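Local coordinates for protein putative metal-dependent hydrolase (Bacillus subtilis, PDB 6KNS) that is a putative metal-dependent hydrolase of the metallo-beta-lactamase fold that binds zinc and calcium and may act as a tRNA 3'-end processing endoribonuclease, at residues G33-L38 against K57-I62; L63-H68 against T138-T143; T159-Y164 against I179-F184. One frame throughout, in Å; residues are numbered along the deposited sequence.

In the fold
Contact 1 is a buried strand pair in one sheet, with a calcium ion bound at its N-terminal end. Contact 2 joins two loops and contact 3 sets a loop against the end of strand 177-181; they share a zinc ion and their centres are about 11 Å apart, with that of contact 1 over 20 Å from either. Main-chain bonds and aliphatic packing dominate contact 1. Contact 2, partly buried, has no direct hydrogen bond and is joined by imidazoles on zinc, while the buried contact 3 combines one main-chain bond with bonds to a hydroxyl and a carboxylate. Residues 57-62 run into 63-68, and a probable hydrogen bond between Thr138 OG1 and Asp161 O joins contacts 2 and 3.

Contact 1 of 3, residues G33-L38 against K57-I62; sequences GDYSLL and KLDAVI. With CA (calcium ion), chain F.
Leu37 and Leu38 pair in parallel with Ala60 and Val61, so this is a buried contact between neighbouring strands, 35-39 and 60-62, with a calcium site where the strands begin. Main-chain bonds define the pairing: Leu38 N donates to Ala60 O at 3.0 Å, and Ile62 N to Leu38 O at 2.8 Å. Ser36 O receives both Asp59 N and Ala60 N. On one face the CD1 branch of Leu37 rests on Ala60 CB (3.8 Å), and strand 131-137 of the other sheet covers this side through Phe131 and Ile133. On the reverse face Leu38 CB meets Leu58 CD1 and Val61 CG2.

Asp59 links strand and metal. Its CB lies over one face of the Tyr35 ring, 3.8 Å from the centroid, in a CH-pi contact, and its carboxylate is stacked on that ring with the planes 17° apart. Chi1 of -61° sets CG anti to the carbonyl carbon. OD2 accepts from Ser36 N at 2.8 Å, on its anti side and 30° out of the carboxylate plane. The same OD2 binds calcium at 2.6 Å, beside Lys57 O at 2.7 Å and Asp34 O at 2.8 Å. A water completes the ligands seen and donates to Ser36 OG. Asp34 and Lys57 thus serve through their carbonyls. Helix 45-49 lies between the strands in sequence, making this a beta-alpha-beta unit of the metallo-beta-lactamase fold.

Contact 2 of 3, residues L63-H68 against T138-T143; sequences LSHYHH and TIHPVT. With ZN (zinc ion), chain H.
His67 and His65 face Val142 and His140 across a zinc ion, and His67, His65 and Val142 bury the most surface. Val142 CG2 stands over the centre of the His67 ring, 3.7 Å from the centroid and only 11° off the ring normal: a CH-pi contact. The same methyl meets the His65 ring at its edge, 3.6 Å from CD2, and so wedges against both imidazoles.

Zinc takes His67 through ND1 (2.1 Å) but His65 through NE2 (2.3 Å). For His65, CG sits between the backbone N and the carbonyl carbon (chi1 70°), and ND1 donates to Ser64 OG, nearly in the ring plane, at 2.9 Å. His140 brings its NE2 to the metal at 2.3 Å. Its edge points at the His65 face in an offset edge-to-face pair, planes at 89°, while it meets His67 tip to tip. Water 2 bridges Tyr66 N and Thr143 O.

The site takes His65 and His67 from the family's HxHxDH motif, His140 from the loop after strand 131-137, and Asp161 as fourth ligand. Second-shell acceptors, Ser64 OG and Gly194 O, hold ND1 of His65 and of His140 respectively, which probably helps to present NE2 to the metal.

Contact 3 of 3, residues T159-Y164 against I179-F184; sequences TADSSY and ISECNF. With ZN (zinc ion), chain H; ZN (zinc ion), chain G.
Thr159 and Glu181 carry this contact, in which the loop after strand 155-158 lies against the end of strand 177-181. Main-chain and hydroxyl hydrogen bonds come first. Thr159 N donates to Ile179 O at 2.9 Å. Two residues on along the strand, Glu181 N donates to Thr159 OG1 at 3.0 Å, with an angle of 171° at the hydrogen. OG1 lies between the backbone N and the carbonyl carbon (chi1 64°), and it donates to Ala160 O at 2.7 Å. It therefore accepts from the strand and donates to its own loop. The methyl branch, CG2, packs against Ile179 O and Ser180 CA.

The carboxylate group follows. The Glu181 chain bends at chi2 and brings CB to 3.3 Å from Ala160 O. OE2 accepts from Ser162 N at 3.0 Å, the donor lying 38° out of the carboxylate plane. His195 ND1 shares the same oxygen, and Met196 N donates to OE1, so both oxygens of this buried group are gripped. Ser162 OG in turn donates to Ser163 O and is reached by Ile139 N.

Metal bonding is the third kind. The Asp161 CB leaves the backbone away from residues 179-184, although it stays in contact with Glu181 OE2. Asp161 OD2 bridges the two zinc ions, at 2.4 Å from the one shared with His140 and 2.3 Å from the one held with Asp69, His70 and His217. Asp161 OD1 and Glu181 OE2 lie 4.3 Å apart, a like-charge approach that the zinc ions and the donors on Glu181 probably offset. Glu181 is thus a second-shell group whose bond to Ser162 N probably helps to position the main chain next to the bridging aspartate.

Contact 1 of 3, residues G33-L38 against K57-I62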
loop_
_atom_site.group_PDB
_atom_site.type_symbol
_atom_site.label_atom_id
_atom_site.label_comp_id
_atom_site.label_asym_id
_atom_site.label_seq_id
_atom_site.Cartn_x
_atom_site.Cartn_y
_atom_site.Cartn_z
ATOM N N GLY A 33 22.972 6.184 13.257
ATOM C CA GLY A 33 24.150 6.195 12.403
ATOM C C GLY A 33 23.709 5.746 11.032
ATOM O O GLY A 33 22.726 6.263 10.535
ATOM N N ASP A 34 24.379 4.745 10.451
ATOM C CA ASP A 34 23.975 4.181 9.129
ATOM C C ASP A 34 22.866 3.119 9.166
ATOM O O ASP A 34 22.414 2.670 8.115
ATOM C CB ASP A 34 25.176 3.567 8.396
ATOM C CG ASP A 34 26.094 4.610 7.806
ATOM O OD1 ASP A 34 25.614 5.741 7.537
ATOM O OD2 ASP A 34 27.308 4.295 7.609
ATOM N N TYR A 35 22.437 2.731 10.365
ATOM C CA TYR A 35 21.393 1.723 10.515
ATOM C C TYR A 35 20.001 2.322 10.404
ATOM O O TYR A 35 19.737 3.381 10.996
ATOM C CB TYR A 35 21.536 1.001 11.854
ATOM C CG TYR A 35 20.827 -0.330 11.894
ATOM C CD1 TYR A 35 19.581 -0.438 12.498
ATOM C CD2 TYR A 35 21.409 -1.482 11.334
ATOM C CE1 TYR A 35 18.919 -1.633 12.550
ATOM C CE2 TYR A 35 20.741 -2.714 11.378
ATOM C CZ TYR A 35 19.486 -2.764 11.992
ATOM O OH TYR A 35 18.779 -3.903 12.079
ATOM N N SER A 36 19.141 1.613 9.648
ATOM C CA SER A 36 17.767 1.968 9.397
ATOM C C SER A 36 16.837 0.795 9.653
ATOM O O SER A 36 16.971 -0.233 8.992
ATOM C CB SER A 36 17.577 2.381 7.932
ATOM O OG SER A 36 18.161 3.655 7.716
ATOM N N LEU A 37 15.881 1.000 10.567
ATOM C CA LEU A 37 14.873 -0.003 10.924
ATOM C C LEU A 37 13.471 0.535 10.660
ATOM O O LEU A 37 13.126 1.594 11.148
ATOM C CB LEU A 37 14.977 -0.351 12.416
ATOM C CG LEU A 37 13.965 -1.308 13.050
ATOM C CD1 LEU A 37 14.099 -2.678 12.397
ATOM C CD2 LEU A 37 14.117 -1.356 14.612
ATOM N N LEU A 38 12.670 -0.211 9.921
ATOM C CA LEU A 38 11.303 0.160 9.673
ATOM C C LEU A 38 10.435 -0.667 10.608
ATOM O O LEU A 38 10.505 -1.886 10.597
ATOM C CB LEU A 38 10.904 -0.095 8.204
ATOM C CG LEU A 38 9.421 0.200 7.888
ATOM C CD1 LEU A 38 9.063 1.671 7.951
ATOM C CD2 LEU A 38 8.951 -0.392 6.549
ATOM N N LYS A 57 19.084 0.856 1.265
ATOM C CA LYS A 57 19.716 1.305 2.497
ATOM C C LYS A 57 18.904 0.920 3.739
ATOM O O LYS A 57 19.298 1.193 4.841
ATOM C CB LYS A 57 19.969 2.812 2.424
ATOM C CG LYS A 57 21.232 3.149 1.621
ATOM C CD LYS A 57 21.388 4.671 1.437
ATOM C CE LYS A 57 22.519 5.058 0.435
ATOM N NZ LYS A 57 22.243 6.357 -0.276
ATOM N N LEU A 58 17.798 0.219 3.558
ATOM C CA LEU A 58 16.991 -0.226 4.671
ATOM C C LEU A 58 17.606 -1.516 5.234
ATOM O O LEU A 58 17.820 -2.465 4.495
ATOM C CB LEU A 58 15.563 -0.426 4.163
ATOM C CG LEU A 58 14.425 -0.623 5.147
ATOM C CD1 LEU A 58 14.175 0.685 5.964
ATOM C CD2 LEU A 58 13.207 -1.050 4.336
ATOM N N ASP A 59 17.930 -1.548 6.520
ATOM C CA ASP A 59 18.627 -2.682 7.109
ATOM C C ASP A 59 17.701 -3.755 7.663
ATOM O O ASP A 59 18.066 -4.925 7.698
ATOM C CB ASP A 59 19.547 -2.227 8.238
ATOM C CG ASP A 59 20.627 -1.254 7.759
ATOM O OD1 ASP A 59 21.727 -1.695 7.349
ATOM O OD2 ASP A 59 20.360 -0.051 7.762
ATOM N N ALA A 60 16.527 -3.373 8.151
ATOM C CA ALA A 60 15.622 -4.371 8.707
ATOM C C ALA A 60 14.244 -3.796 8.847
ATOM O O ALA A 60 14.076 -2.591 8.870
ATOM C CB ALA A 60 16.147 -4.878 10.073
ATOM N N VAL A 61 13.267 -4.686 8.887
ATOM C CA VAL A 61 11.887 -4.362 9.139
ATOM C C VAL A 61 11.450 -5.213 10.332
ATOM O O VAL A 61 11.907 -6.334 10.484
ATOM C CB VAL A 61 11.014 -4.701 7.937
ATOM C CG1 VAL A 61 9.526 -4.421 8.235
ATOM C CG2 VAL A 61 11.480 -3.924 6.689
ATOM N N ILE A 62 10.564 -4.671 11.165
ATOM C CA ILE A 62 9.905 -5.454 12.219
ATOM C C ILE A 62 8.429 -5.091 12.244
ATOM O O ILE A 62 8.076 -3.903 12.092
ATOM C CB ILE A 62 10.561 -5.258 13.621
ATOM C CG1 ILE A 62 9.861 -6.114 14.676
ATOM C CG2 ILE A 62 10.475 -3.815 14.092
ATOM C CD1 ILE A 62 10.757 -6.320 15.925
HETATM CA CA CA F . 21.814 1.071 5.923
HETATM O O HOH W 1 20.272 3.009 6.482
#

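Contact 2 of 3, residues L63-H68 against T138-T143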
loop_
_atom_site.group_PDB
_atom_site.type_symbol
_atom_site.label_atom_id
_atom_site.label_comp_id
_atom_site.label_asym_id
_atom_site.label_seq_id
_atom_site.Cartn_x
_atom_site.Cartn_y
_atom_site.Cartn_z
ATOM N N LEU A 63 7.606 -6.121 12.405
ATOM C CA LEU A 63 6.165 -6.063 12.310
ATOM C C LEU A 63 5.489 -6.406 13.644
ATOM O O LEU A 63 5.742 -7.449 14.213
ATOM C CB LEU A 63 5.702 -7.082 11.277
ATOM C CG LEU A 63 6.274 -6.856 9.883
ATOM C CD1 LEU A 63 5.730 -7.960 8.953
ATOM C CD2 LEU A 63 5.930 -5.427 9.330
ATOM N N SER A 64 4.662 -5.490 14.160
ATOM C CA SER A 64 4.003 -5.705 15.450
ATOM C C SER A 64 2.927 -6.804 15.329
ATOM O O SER A 64 2.727 -7.581 16.267
ATOM C CB SER A 64 3.316 -4.431 15.933
ATOM O OG SER A 64 2.402 -3.964 14.941
ATOM N N HIS A 65 2.238 -6.832 14.194
ATOM C CA HIS A 65 1.181 -7.786 13.945
ATOM C C HIS A 65 0.773 -7.768 12.479
ATOM O O HIS A 65 1.276 -6.935 11.705
ATOM C CB HIS A 65 -0.018 -7.556 14.863
ATOM C CG HIS A 65 -0.822 -6.307 14.609
ATOM N ND1 HIS A 65 -0.305 -5.033 14.734
ATOM C CD2 HIS A 65 -2.151 -6.152 14.365
ATOM C CE1 HIS A 65 -1.282 -4.156 14.546
ATOM N NE2 HIS A 65 -2.409 -4.808 14.315
ATOM N N TYR A 66 -0.112 -8.677 12.088
ATOM C CA TYR A 66 -0.371 -8.893 10.682
ATOM C C TYR A 66 -1.699 -8.362 10.147
ATOM O O TYR A 66 -2.153 -8.771 9.080
ATOM C CB TYR A 66 -0.251 -10.387 10.389
ATOM C CG TYR A 66 1.139 -10.980 10.713
ATOM C CD1 TYR A 66 2.218 -10.704 9.898
ATOM C CD2 TYR A 66 1.343 -11.810 11.781
ATOM C CE1 TYR A 66 3.458 -11.228 10.132
ATOM C CE2 TYR A 66 2.629 -12.372 12.035
ATOM C CZ TYR A 66 3.675 -12.049 11.210
ATOM O OH TYR A 66 4.946 -12.554 11.356
ATOM N N HIS A 67 -2.275 -7.388 10.824
ATOM C CA HIS A 67 -3.424 -6.643 10.283
ATOM C C HIS A 67 -2.950 -5.864 9.038
ATOM O O HIS A 67 -1.819 -5.369 9.015
ATOM C CB HIS A 67 -3.966 -5.665 11.341
ATOM C CG HIS A 67 -5.052 -6.213 12.209
ATOM N ND1 HIS A 67 -5.425 -5.617 13.401
ATOM C CD2 HIS A 67 -5.907 -7.255 12.024
ATOM C CE1 HIS A 67 -6.443 -6.290 13.928
ATOM N NE2 HIS A 67 -6.751 -7.290 13.113
ATOM N N HIS A 68 -3.824 -5.746 8.031
ATOM C CA HIS A 68 -3.507 -5.107 6.739
ATOM C C HIS A 68 -2.859 -3.747 6.852
ATOM O O HIS A 68 -1.897 -3.418 6.143
ATOM C CB HIS A 68 -4.775 -4.915 5.912
ATOM C CG HIS A 68 -5.456 -6.177 5.559
ATOM N ND1 HIS A 68 -4.828 -7.211 4.888
ATOM C CD2 HIS A 68 -6.731 -6.587 5.796
ATOM C CE1 HIS A 68 -5.706 -8.192 4.707
ATOM N NE2 HIS A 68 -6.854 -7.838 5.257
ATOM N N THR A 138 -0.068 -7.486 23.361
ATOM C CA THR A 138 -1.143 -6.508 23.552
ATOM C C THR A 138 -2.510 -7.215 23.643
ATOM O O THR A 138 -2.620 -8.405 23.389
ATOM C CB THR A 138 -1.142 -5.467 22.427
ATOM O OG1 THR A 138 -1.426 -6.085 21.161
ATOM C CG2 THR A 138 0.244 -4.739 22.353
ATOM N N ILE A 139 -3.540 -6.472 24.015
ATOM C CA ILE A 139 -4.887 -6.989 23.998
ATOM C C ILE A 139 -5.470 -6.497 22.692
ATOM O O ILE A 139 -5.742 -5.314 22.541
ATOM C CB ILE A 139 -5.707 -6.513 25.179
ATOM C CG1 ILE A 139 -4.927 -6.733 26.491
ATOM C CG2 ILE A 139 -7.059 -7.227 25.181
ATOM C CD1 ILE A 139 -5.812 -6.697 27.756
ATOM N N HIS A 140 -5.596 -7.405 21.721
ATOM C CA HIS A 140 -5.991 -7.027 20.368
ATOM C C HIS A 140 -6.667 -8.230 19.680
ATOM O O HIS A 140 -6.456 -9.355 20.085
ATOM C CB HIS A 140 -4.742 -6.574 19.614
ATOM C CG HIS A 140 -5.028 -5.706 18.448
ATOM N ND1 HIS A 140 -5.789 -4.566 18.555
ATOM C CD2 HIS A 140 -4.675 -5.808 17.141
ATOM C CE1 HIS A 140 -5.885 -3.995 17.367
ATOM N NE2 HIS A 140 -5.221 -4.729 16.496
ATOM N N PRO A 141 -7.534 -7.998 18.682
ATOM C CA PRO A 141 -8.209 -9.176 18.131
ATOM C C PRO A 141 -7.325 -10.161 17.379
ATOM O O PRO A 141 -7.812 -11.206 17.044
ATOM C CB PRO A 141 -9.267 -8.588 17.167
ATOM C CG PRO A 141 -9.264 -7.120 17.373
ATOM C CD PRO A 141 -8.074 -6.732 18.170
ATOM N N VAL A 142 -6.090 -9.798 17.009
ATOM C CA VAL A 142 -5.083 -10.761 16.556
ATOM C C VAL A 142 -3.857 -10.590 17.430
ATOM O O VAL A 142 -3.699 -9.573 18.099
ATOM C CB VAL A 142 -4.682 -10.608 15.060
ATOM C CG1 VAL A 142 -5.877 -10.922 14.117
ATOM C CG2 VAL A 142 -4.058 -9.221 14.755
ATOM N N THR A 143 -2.992 -11.593 17.439
ATOM C CA THR A 143 -1.750 -11.550 18.173
ATOM C C THR A 143 -0.969 -10.308 17.786
ATOM O O THR A 143 -0.786 -10.004 16.598
ATOM C CB THR A 143 -0.904 -12.802 17.861
ATOM O OG1 THR A 143 -1.684 -13.939 18.170
ATOM C CG2 THR A 143 0.366 -12.859 18.675
HETATM ZN ZN ZN H . -4.530 -4.035 14.465
HETATM O O HOH W 2 -1.023 -10.751 13.993
#

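Contact 3 of 3, residues T159-Y164 against I179-F184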
loop_
_atom_site.group_PDB
_atom_site.type_symbol
_atom_site.label_atom_id
_atom_site.label_comp_id
_atom_site.label_asym_id
_atom_site.label_seq_id
_atom_site.Cartn_x
_atom_site.Cartn_y
_atom_site.Cartn_z
ATOM N N THR A 159 3.405 1.165 21.403
ATOM C CA THR A 159 2.357 0.283 21.900
ATOM C C THR A 159 1.837 -0.683 20.834
ATOM O O THR A 159 1.092 -1.604 21.158
ATOM C CB THR A 159 1.106 1.072 22.391
ATOM O OG1 THR A 159 0.514 1.761 21.273
ATOM C CG2 THR A 159 1.453 2.069 23.483
ATOM N N ALA A 160 2.174 -0.472 19.561
ATOM C CA ALA A 160 1.440 -1.119 18.501
ATOM C C ALA A 160 -0.055 -0.887 18.791
ATOM O O ALA A 160 -0.441 0.190 19.289
ATOM C CB ALA A 160 1.795 -2.605 18.391
ATOM N N ASP A 161 -0.891 -1.871 18.485
ATOM C CA ASP A 161 -2.323 -1.761 18.712
ATOM C C ASP A 161 -2.708 -2.494 19.958
ATOM O O ASP A 161 -2.338 -3.654 20.125
ATOM C CB ASP A 161 -3.086 -2.428 17.593
ATOM C CG ASP A 161 -3.012 -1.665 16.286
ATOM O OD1 ASP A 161 -2.177 -0.743 16.089
ATOM O OD2 ASP A 161 -3.854 -2.006 15.474
ATOM N N SER A 162 -3.511 -1.863 20.802
ATOM C CA SER A 162 -3.994 -2.532 22.019
ATOM C C SER A 162 -5.145 -1.769 22.648
ATOM O O SER A 162 -5.228 -0.546 22.518
ATOM C CB SER A 162 -2.857 -2.601 23.031
ATOM O OG SER A 162 -3.177 -3.425 24.140
ATOM N N SER A 163 -6.031 -2.478 23.329
ATOM C CA SER A 163 -6.859 -1.841 24.355
ATOM C C SER A 163 -6.023 -1.771 25.640
ATOM O O SER A 163 -4.927 -2.353 25.736
ATOM C CB SER A 163 -8.167 -2.617 24.613
ATOM O OG SER A 163 -7.915 -3.932 25.085
ATOM N N TYR A 164 -6.545 -1.060 26.624
ATOM C CA TYR A 164 -5.739 -0.659 27.777
ATOM C C TYR A 164 -5.333 -1.879 28.627
ATOM O O TYR A 164 -6.129 -2.796 28.788
ATOM C CB TYR A 164 -6.482 0.398 28.652
ATOM C CG TYR A 164 -5.704 0.653 29.932
ATOM C CD1 TYR A 164 -4.603 1.508 29.942
ATOM C CD2 TYR A 164 -5.992 -0.049 31.075
ATOM C CE1 TYR A 164 -3.853 1.688 31.088
ATOM C CE2 TYR A 164 -5.245 0.114 32.224
ATOM C CZ TYR A 164 -4.172 0.973 32.220
ATOM O OH TYR A 164 -3.450 1.122 33.374
ATOM N N ILE A 179 5.199 6.192 22.010
ATOM C CA ILE A 179 4.309 6.222 20.876
ATOM C C ILE A 179 3.114 5.276 21.146
ATOM O O ILE A 179 3.260 4.065 21.148
ATOM C CB ILE A 179 5.020 5.833 19.596
ATOM C CG1 ILE A 179 6.304 6.676 19.426
ATOM C CG2 ILE A 179 4.036 6.008 18.425
ATOM C CD1 ILE A 179 7.169 6.271 18.186
ATOM N N SER A 180 1.939 5.869 21.376
ATOM C CA SER A 180 0.752 5.152 21.737
ATOM C C SER A 180 -0.286 5.312 20.676
ATOM O O SER A 180 -0.551 6.410 20.206
ATOM C CB SER A 180 0.145 5.679 23.032
ATOM O OG SER A 180 -0.983 4.896 23.379
ATOM N N GLU A 181 -0.884 4.189 20.323
ATOM C CA GLU A 181 -2.064 4.187 19.521
ATOM C C GLU A 181 -3.114 5.023 20.278
ATOM O O GLU A 181 -3.092 5.121 21.515
ATOM C CB GLU A 181 -2.506 2.745 19.235
ATOM C CG GLU A 181 -3.273 2.010 20.323
ATOM C CD GLU A 181 -4.656 1.591 19.815
ATOM O OE1 GLU A 181 -5.608 2.419 19.887
ATOM O OE2 GLU A 181 -4.766 0.448 19.307
ATOM N N CYS A 182 -3.984 5.666 19.521
ATOM C CA CYS A 182 -5.028 6.461 20.093
ATOM C C CYS A 182 -6.168 6.555 19.109
ATOM O O CYS A 182 -6.473 7.615 18.618
ATOM C CB CYS A 182 -4.444 7.835 20.409
ATOM S SG CYS A 182 -5.506 8.914 21.347
ATOM N N ASN A 183 -6.806 5.438 18.823
ATOM C CA ASN A 183 -7.794 5.375 17.760
ATOM C C ASN A 183 -9.153 5.962 18.174
ATOM O O ASN A 183 -9.989 6.161 17.318
ATOM C CB ASN A 183 -7.973 3.917 17.303
ATOM C CG ASN A 183 -8.269 3.801 15.796
ATOM O OD1 ASN A 183 -9.021 4.599 15.221
ATOM N ND2 ASN A 183 -7.661 2.850 15.165
ATOM N N PHE A 184 -9.366 6.207 19.478
ATOM C CA PHE A 184 -10.649 6.692 20.015
ATOM C C PHE A 184 -10.524 7.929 20.899
ATOM O O PHE A 184 -9.476 8.142 21.498
ATOM C CB PHE A 184 -11.340 5.570 20.810
ATOM C CG PHE A 184 -11.896 4.479 19.941
ATOM C CD1 PHE A 184 -13.205 4.485 19.566
ATOM C CD2 PHE A 184 -11.093 3.457 19.493
ATOM C CE1 PHE A 184 -13.722 3.462 18.736
ATOM C CE2 PHE A 184 -11.583 2.450 18.662
ATOM C CZ PHE A 184 -12.892 2.443 18.296
HETATM ZN ZN ZN H . -4.530 -4.035 14.465
HETATM ZN ZN ZN G . -3.706 -1.177 13.384
#